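Long-range contact in 5-cytosine DNA methyltransferase (Entamoeba histolytica, PDB 3QV2), which probably transfers a methyl group from S-adenosyl-L-methionine to carbon 5 of cytosine in DNA or tRNA, as a Dnmt2-type enzyme: residues I20-S26 and L305-C311. Residues are numbered along the deposited sequence; the frame is centred on the assembly and turned at random.
With SAH (S-adenosyl-L-homocysteine), chain B.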
loop_
_atom_site.group_PDB
_atom_site.type_symbol
_atom_site.label_atom_id
_atom_site.label_comp_id
_atom_site.label_asym_id
_atom_site.label_seq_id
_atom_site.Cartn_x
_atom_site.Cartn_y
_atom_site.Cartn_z
ATOM N N ILE A 20 -3.770 -6.218 4.611
ATOM C CA ILE A 20 -4.839 -6.891 3.878
ATOM C C ILE A 20 -4.309 -7.684 2.684
ATOM O O ILE A 20 -5.084 -8.185 1.870
ATOM C CB ILE A 20 -5.922 -5.901 3.395
ATOM C CG1 ILE A 20 -5.352 -4.950 2.341
ATOM C CG2 ILE A 20 -6.502 -5.124 4.568
ATOM C CD1 ILE A 20 -6.368 -3.967 1.801
ATOM N N GLY A 21 -2.988 -7.790 2.585
ATOM C CA GLY A 21 -2.361 -8.596 1.552
ATOM C C GLY A 21 -2.055 -7.848 0.269
ATOM O O GLY A 21 -2.116 -8.419 -0.819
ATOM N N GLY A 22 -1.715 -6.569 0.394
ATOM C CA GLY A 22 -1.391 -5.758 -0.765
ATOM C C GLY A 22 -0.147 -6.242 -1.485
ATOM O O GLY A 22 -0.111 -6.298 -2.715
ATOM N N LEU A 23 0.880 -6.591 -0.717
ATOM C CA LEU A 23 2.137 -7.062 -1.290
ATOM C C LEU A 23 1.953 -8.400 -2.000
ATOM O O LEU A 23 2.506 -8.623 -3.076
ATOM C CB LEU A 23 3.213 -7.179 -0.212
ATOM C CG LEU A 23 3.507 -5.895 0.563
ATOM C CD1 LEU A 23 4.560 -6.142 1.627
ATOM C CD2 LEU A 23 3.945 -4.794 -0.385
ATOM N N ARG A 24 1.175 -9.287 -1.389
ATOM C CA ARG A 24 0.855 -10.569 -2.003
ATOM C C ARG A 24 0.072 -10.362 -3.294
ATOM O O ARG A 24 0.411 -10.926 -4.336
ATOM C CB ARG A 24 0.058 -11.441 -1.031
ATOM C CG ARG A 24 -0.381 -12.777 -1.607
ATOM C CD ARG A 24 -0.898 -13.704 -0.518
ATOM N NE ARG A 24 -1.351 -14.983 -1.061
ATOM C CZ ARG A 24 -1.613 -16.057 -0.324
ATOM N NH1 ARG A 24 -1.460 -16.017 0.992
ATOM N NH2 ARG A 24 -2.021 -17.177 -0.905
ATOM N N SER A 25 -0.975 -9.545 -3.219
ATOM C CA SER A 25 -1.804 -9.239 -4.377
ATOM C C SER A 25 -0.964 -8.718 -5.536
ATOM O O SER A 25 -1.148 -9.127 -6.682
ATOM C CB SER A 25 -2.871 -8.207 -4.009
ATOM O OG SER A 25 -3.724 -8.696 -2.990
ATOM N N SER A 26 -0.045 -7.809 -5.229
ATOM C CA SER A 26 0.832 -7.233 -6.240
ATOM C C SER A 26 1.623 -8.310 -6.975
ATOM O O SER A 26 1.710 -8.298 -8.203
ATOM C CB SER A 26 1.789 -6.225 -5.603
ATOM O OG SER A 26 1.074 -5.165 -4.996
ATOM N N LEU A 305 -7.942 -0.108 3.879
ATOM C CA LEU A 305 -7.659 0.293 2.505
ATOM C C LEU A 305 -6.757 1.522 2.452
ATOM O O LEU A 305 -5.832 1.589 1.644
ATOM C CB LEU A 305 -8.961 0.552 1.744
ATOM C CG LEU A 305 -9.794 -0.689 1.422
ATOM C CD1 LEU A 305 -11.227 -0.315 1.070
ATOM C CD2 LEU A 305 -9.145 -1.487 0.299
ATOM N N GLY A 306 -7.031 2.490 3.319
ATOM C CA GLY A 306 -6.234 3.701 3.386
ATOM C C GLY A 306 -4.786 3.407 3.729
ATOM O O GLY A 306 -3.884 4.152 3.350
ATOM N N ASN A 307 -4.565 2.310 4.447
ATOM C CA ASN A 307 -3.223 1.916 4.863
ATOM C C ASN A 307 -2.563 0.918 3.914
ATOM O O ASN A 307 -1.427 0.499 4.142
ATOM C CB ASN A 307 -3.251 1.342 6.283
ATOM C CG ASN A 307 -3.469 2.405 7.341
ATOM O OD1 ASN A 307 -2.967 3.522 7.225
ATOM N ND2 ASN A 307 -4.221 2.062 8.381
ATOM N N SER A 308 -3.271 0.541 2.854
ATOM C CA SER A 308 -2.768 -0.464 1.920
ATOM C C SER A 308 -1.798 0.133 0.903
ATOM O O SER A 308 -1.054 1.062 1.214
ATOM C CB SER A 308 -3.922 -1.165 1.200
ATOM O OG SER A 308 -4.576 -0.281 0.308
ATOM N N VAL A 309 -1.814 -0.405 -0.314
ATOM C CA VAL A 309 -0.853 -0.011 -1.339
ATOM C C VAL A 309 -1.480 0.040 -2.729
ATOM O O VAL A 309 -2.654 -0.288 -2.907
ATOM C CB VAL A 309 0.330 -1.001 -1.397
ATOM C CG1 VAL A 309 1.098 -1.008 -0.082
ATOM C CG2 VAL A 309 -0.168 -2.395 -1.741
ATOM N N SER A 310 -0.684 0.455 -3.709
ATOM C CA SER A 310 -1.091 0.408 -5.107
ATOM C C SER A 310 -0.524 -0.844 -5.763
ATOM O O SER A 310 0.618 -0.848 -6.224
ATOM C CB SER A 310 -0.605 1.650 -5.854
ATOM O OG SER A 310 -0.821 1.520 -7.250
ATOM N N CYS A 311 -1.322 -1.906 -5.796
ATOM C CA CYS A 311 -0.888 -3.170 -6.375
ATOM C C CYS A 311 -0.405 -2.985 -7.808
ATOM O O CYS A 311 0.500 -3.684 -8.260
ATOM C CB CYS A 311 -2.015 -4.201 -6.325
ATOM S SG CYS A 311 -2.605 -4.563 -4.657
HETATM N N SAH B . 0.795 -3.252 3.123
HETATM C CA SAH B . -0.306 -3.798 3.892
HETATM C CB SAH B . -0.555 -2.974 5.148
HETATM C CG SAH B . 0.599 -2.226 5.769
HETATM S SD SAH B . 0.239 -1.191 7.202
HETATM C C SAH B . -1.537 -3.863 3.023
HETATM O O SAH B . -2.683 -3.799 3.553
HETATM O OXT SAH B . -1.420 -3.988 1.757
HETATM C "C5'" SAH B . 1.291 -1.674 8.554
HETATM C "C4'" SAH B . 0.924 -2.885 9.331
HETATM O "O4'" SAH B . 1.992 -3.224 10.145
HETATM C "C3'" SAH B . -0.212 -2.584 10.205
HETATM O "O3'" SAH B . -1.328 -3.288 9.781
HETATM C "C2'" SAH B . 0.155 -2.992 11.537
HETATM O "O2'" SAH B . -0.839 -3.788 12.079
HETATM C "C1'" SAH B . 1.392 -3.758 11.367
HETATM N N9 SAH B . 2.225 -3.685 12.534
HETATM C C8 SAH B . 2.614 -2.627 13.258
HETATM N N7 SAH B . 3.392 -3.087 14.251
HETATM C C5 SAH B . 3.482 -4.435 14.142
HETATM C C6 SAH B . 4.143 -5.416 14.884
HETATM N N6 SAH B . 4.931 -5.061 16.039
HETATM N N1 SAH B . 4.023 -6.698 14.496
HETATM C C2 SAH B . 3.295 -7.051 13.428
HETATM N N3 SAH B . 2.655 -6.128 12.702
HETATM C C4 SAH B . 2.731 -4.827 13.035
#
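I20 reaches across to L305 and S308 at the amino-acid end of the SAH pocket, where the glycine-rich loop after strand 11-16 of this class I methyltransferase fold meets the chain leaving helix 298-306. This is how C5-methyltransferases bring their N-terminal FxGxGG and C-terminal GNSV motifs together around the cofactor. Take I20 outward from its backbone: CB sits 3.9 Å from SAH O, CG1 passes closer to that same oxygen, and CD1 touches both S308 CB (3.8 Å) and L305 CD2 (4.0 Å). The side chains of I20 and L305 cross at about a right angle. The torsion chi1 of 66° wedges CG1 between the backbone N and the carbonyl carbon and aims the long branch at the far segment. Meanwhile the backbone N of I20 donates an almost straight bond to SAH O, and G22 N adds a weak one to OXT, so the homocysteine carboxylate is gripped where the helix 22-29 begins.

V309 splits its work. CG1 faces the ligand amine, whereas CG2 lies against the bare CA of G22, at 3.7 Å. S308 is held by its own hydroxyl, which donates in the carbonyl plane to a lone pair of L305 O and also bonds H283, leaving CB turned to I20 and SAH O.

Further along, C311 SG comes to S25 CB and G22 O, and S26 packs on C311. The S26 hydroxyl folds back on its helix and shares G22 O with S26 N, the two donors arriving from opposite faces of the carbonyl plane; from there S26 OG lies 3.1 Å from C311 CA.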